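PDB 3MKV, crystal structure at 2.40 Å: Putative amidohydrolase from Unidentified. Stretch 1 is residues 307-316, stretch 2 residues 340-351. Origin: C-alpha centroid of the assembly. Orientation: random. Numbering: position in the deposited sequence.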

# COMPACT_ATOMS: atom_id res chain seq x y z
N GLY A 307 25.70 -8.32 40.08
CA GLY A 307 25.65 -9.69 39.56
C GLY A 307 26.20 -10.74 40.50
O GLY A 307 25.53 -11.74 40.80
N LEU A 308 27.43 -10.55 40.97
CA LEU A 308 28.05 -11.52 41.86
C LEU A 308 27.15 -11.78 43.07
O LEU A 308 26.94 -12.92 43.47
CB LEU A 308 29.43 -11.02 42.31
CG LEU A 308 30.56 -12.04 42.50
CD1 LEU A 308 30.74 -12.93 41.28
CD2 LEU A 308 31.88 -11.32 42.85
N HIS A 309 26.59 -10.72 43.64
CA HIS A 309 25.73 -10.86 44.81
C HIS A 309 24.37 -11.53 44.52
O HIS A 309 23.83 -12.26 45.36
CB HIS A 309 25.54 -9.51 45.52
CG HIS A 309 24.67 -9.58 46.73
ND1 HIS A 309 24.94 -10.41 47.80
CD2 HIS A 309 23.54 -8.91 47.06
CE1 HIS A 309 24.00 -10.26 48.72
NE2 HIS A 309 23.14 -9.35 48.30
N SER A 310 23.82 -11.28 43.33
CA SER A 310 22.54 -11.89 42.93
C SER A 310 22.57 -13.40 43.07
O SER A 310 21.57 -14.01 43.44
CB SER A 310 22.16 -11.51 41.49
OG SER A 310 23.12 -11.99 40.55
N ILE A 311 23.73 -13.99 42.77
CA ILE A 311 23.93 -15.43 42.88
C ILE A 311 23.69 -15.93 44.31
O ILE A 311 22.99 -16.93 44.52
CB ILE A 311 25.36 -15.84 42.43
CG1 ILE A 311 25.65 -15.35 41.01
CG2 ILE A 311 25.54 -17.35 42.53
CD1 ILE A 311 24.67 -15.87 39.97
N GLU A 312 24.27 -15.22 45.27
CA GLU A 312 24.10 -15.54 46.69
C GLU A 312 22.63 -15.48 47.06
O GLU A 312 22.10 -16.40 47.70
CB GLU A 312 24.91 -14.57 47.55
CG GLU A 312 26.42 -14.63 47.33
CD GLU A 312 27.13 -13.36 47.79
OE1 GLU A 312 26.45 -12.44 48.28
OE2 GLU A 312 28.38 -13.29 47.65
N ILE A 313 21.96 -14.40 46.66
CA ILE A 313 20.53 -14.22 46.84
C ILE A 313 19.71 -15.39 46.27
O ILE A 313 18.77 -15.87 46.91
CB ILE A 313 20.03 -12.89 46.21
CG1 ILE A 313 20.52 -11.69 47.03
CG2 ILE A 313 18.50 -12.86 46.07
CD1 ILE A 313 20.14 -10.35 46.43
N MET A 314 20.08 -15.84 45.08
CA MET A 314 19.29 -16.88 44.40
C MET A 314 19.52 -18.25 45.01
O MET A 314 18.60 -19.07 45.08
CB MET A 314 19.57 -16.90 42.89
CG MET A 314 18.81 -15.83 42.11
SD MET A 314 19.20 -15.77 40.34
CE MET A 314 20.81 -15.01 40.32
N LYS A 315 20.75 -18.50 45.45
CA LYS A 315 21.07 -19.77 46.10
C LYS A 315 20.31 -19.88 47.43
O LYS A 315 19.63 -20.87 47.69
CB LYS A 315 22.57 -19.87 46.36
CG LYS A 315 22.97 -21.12 47.11
CD LYS A 315 24.47 -21.15 47.36
CE LYS A 315 24.89 -22.42 48.09
NZ LYS A 315 26.39 -22.54 48.17
N ARG A 316 20.44 -18.85 48.25
CA ARG A 316 19.72 -18.76 49.50
C ARG A 316 18.25 -19.07 49.29
O ARG A 316 17.61 -19.70 50.13
CB ARG A 316 19.89 -17.35 50.07
CG ARG A 316 19.45 -17.16 51.52
CD ARG A 316 19.64 -15.71 51.93
NE ARG A 316 21.04 -15.30 51.76
CZ ARG A 316 21.43 -14.13 51.26
NH1 ARG A 316 20.53 -13.23 50.86
NH2 ARG A 316 22.72 -13.86 51.15
N ARG A 340 34.93 -19.71 36.14
CA ARG A 340 35.78 -19.00 37.08
C ARG A 340 34.97 -18.01 37.92
O ARG A 340 35.05 -17.99 39.15
CB ARG A 340 36.87 -18.24 36.33
CG ARG A 340 38.07 -17.84 37.19
CD ARG A 340 38.86 -16.69 36.56
NE ARG A 340 38.23 -15.39 36.78
CZ ARG A 340 37.89 -14.55 35.81
NH1 ARG A 340 38.12 -14.87 34.54
NH2 ARG A 340 37.31 -13.39 36.10
N ILE A 341 34.19 -17.17 37.24
CA ILE A 341 33.44 -16.12 37.92
C ILE A 341 32.43 -16.70 38.92
O ILE A 341 32.41 -16.31 40.09
CB ILE A 341 32.73 -15.21 36.91
CG1 ILE A 341 33.76 -14.45 36.07
CG2 ILE A 341 31.80 -14.25 37.62
CD1 ILE A 341 33.16 -13.59 34.99
N LEU A 342 31.59 -17.63 38.47
CA LEU A 342 30.63 -18.27 39.36
C LEU A 342 31.34 -19.02 40.48
O LEU A 342 30.82 -19.16 41.58
CB LEU A 342 29.71 -19.23 38.58
CG LEU A 342 28.84 -18.65 37.45
CD1 LEU A 342 28.25 -19.75 36.56
CD2 LEU A 342 27.74 -17.77 38.00
N ALA A 343 32.55 -19.51 40.19
CA ALA A 343 33.31 -20.29 41.16
C ALA A 343 33.64 -19.49 42.42
O ALA A 343 33.89 -20.05 43.48
CB ALA A 343 34.59 -20.83 40.53
N GLU A 344 33.63 -18.16 42.30
CA GLU A 344 33.94 -17.30 43.42
C GLU A 344 32.84 -17.33 44.47
O GLU A 344 33.03 -16.88 45.61
CB GLU A 344 34.14 -15.87 42.94
CG GLU A 344 35.25 -15.71 41.92
CD GLU A 344 35.21 -14.35 41.24
OE1 GLU A 344 34.19 -13.64 41.39
OE2 GLU A 344 36.21 -14.00 40.56
N VAL A 345 31.67 -17.86 44.11
CA VAL A 345 30.55 -17.81 45.03
C VAL A 345 29.88 -19.16 45.19
O VAL A 345 29.31 -19.46 46.24
CB VAL A 345 29.50 -16.75 44.59
CG1 VAL A 345 28.21 -16.93 45.37
CG2 VAL A 345 30.06 -15.35 44.78
N LEU A 346 29.95 -19.98 44.14
CA LEU A 346 29.38 -21.31 44.17
C LEU A 346 30.49 -22.35 44.22
O LEU A 346 31.62 -22.07 43.80
CB LEU A 346 28.51 -21.55 42.93
CG LEU A 346 27.36 -20.57 42.75
CD1 LEU A 346 26.47 -21.01 41.61
CD2 LEU A 346 26.57 -20.49 44.04
N SER A 347 30.17 -23.54 44.72
CA SER A 347 31.14 -24.64 44.75
C SER A 347 31.34 -25.16 43.34
O SER A 347 30.42 -25.12 42.52
CB SER A 347 30.68 -25.77 45.68
OG SER A 347 29.73 -26.61 45.05
N PRO A 348 32.55 -25.66 43.05
CA PRO A 348 32.89 -26.15 41.71
C PRO A 348 31.86 -27.17 41.22
O PRO A 348 31.67 -27.32 40.02
CB PRO A 348 34.25 -26.81 41.90
CG PRO A 348 34.84 -26.13 43.10
CD PRO A 348 33.68 -25.77 43.99
N ALA A 349 31.22 -27.86 42.15
CA ALA A 349 30.19 -28.84 41.81
C ALA A 349 28.88 -28.16 41.45
O ALA A 349 28.20 -28.59 40.51
CB ALA A 349 29.98 -29.81 42.95
N GLU A 350 28.51 -27.12 42.20
CA GLU A 350 27.28 -26.38 41.94
C GLU A 350 27.28 -25.77 40.55
O GLU A 350 26.28 -25.82 39.84
CB GLU A 350 27.05 -25.28 42.98
CG GLU A 350 26.33 -25.75 44.22
CD GLU A 350 26.58 -24.84 45.43
OE1 GLU A 350 27.61 -24.11 45.44
OE2 GLU A 350 25.75 -24.86 46.36
N VAL A 351 28.42 -25.21 40.15
CA VAL A 351 28.48 -24.58 38.84
C VAL A 351 28.50 -25.61 37.71
O VAL A 351 27.99 -25.33 36.62
CB VAL A 351 29.67 -23.60 38.68
CG1 VAL A 351 30.16 -23.12 40.05
CG2 VAL A 351 30.78 -24.24 37.89

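Val 345 sits at the centre of the contact, in the turn between two helical segments of the second stretch, and points toward the helix formed by residues 307-316. Its CA lies 7.0 Å from the CA of Glu 312, the closest pair of CA atoms across the two stretches. A short, branched side chain suits so close a spacing: CG1 of Val 345 meets CG2 of Ile 311 at 3.9 Å and CG of Glu 312 at 3.5 Å, while its CG2 lies 4.1 Å from CG of Leu 308. Thus the aliphatic part of Glu 312 serves as packing surface, and its carboxylate is free to accept a hydrogen bond along its own helix, from ND1 of His 309 to OE1 of Glu 312 at 2.6 Å.

Ile 311 also points across the contact, and its branches reach different neighbours. CG2 packs against CD2 of Leu 346 at 3.6 Å; CD1 extends to CD2 of Leu 342 at 4.1 Å. These buried hydrocarbons form no directional bonds but shield one another from water.

One helical turn before Glu 312, Leu 308 leaves its backbone sideways, yet its tip turns inward, with CD1 4.0 Å from CG2 of Ile 341 and 3.5 Å from OE1 of Glu 344, the latter a van der Waals contact.

At the other end, Lys 315 joins oil to charge. Its extended chain lays CD 4.0 Å from CD2 of Leu 346 and carries NZ to Glu 350, forming a salt bridge with NZ 3.0 Å from OE2; NZ of Lys 315 also lies 3.4 Å from OE1 of Glu 350, and both hydrogen bonds within the bridge are weak. Glu 350 is held by its own stretch as well: the backbone N of Ser 347 donates to OE1 of Glu 350 at 2.7 Å, while OG of Ser 347 caps the following helix by accepting from N of Glu 350 at 3.1 Å.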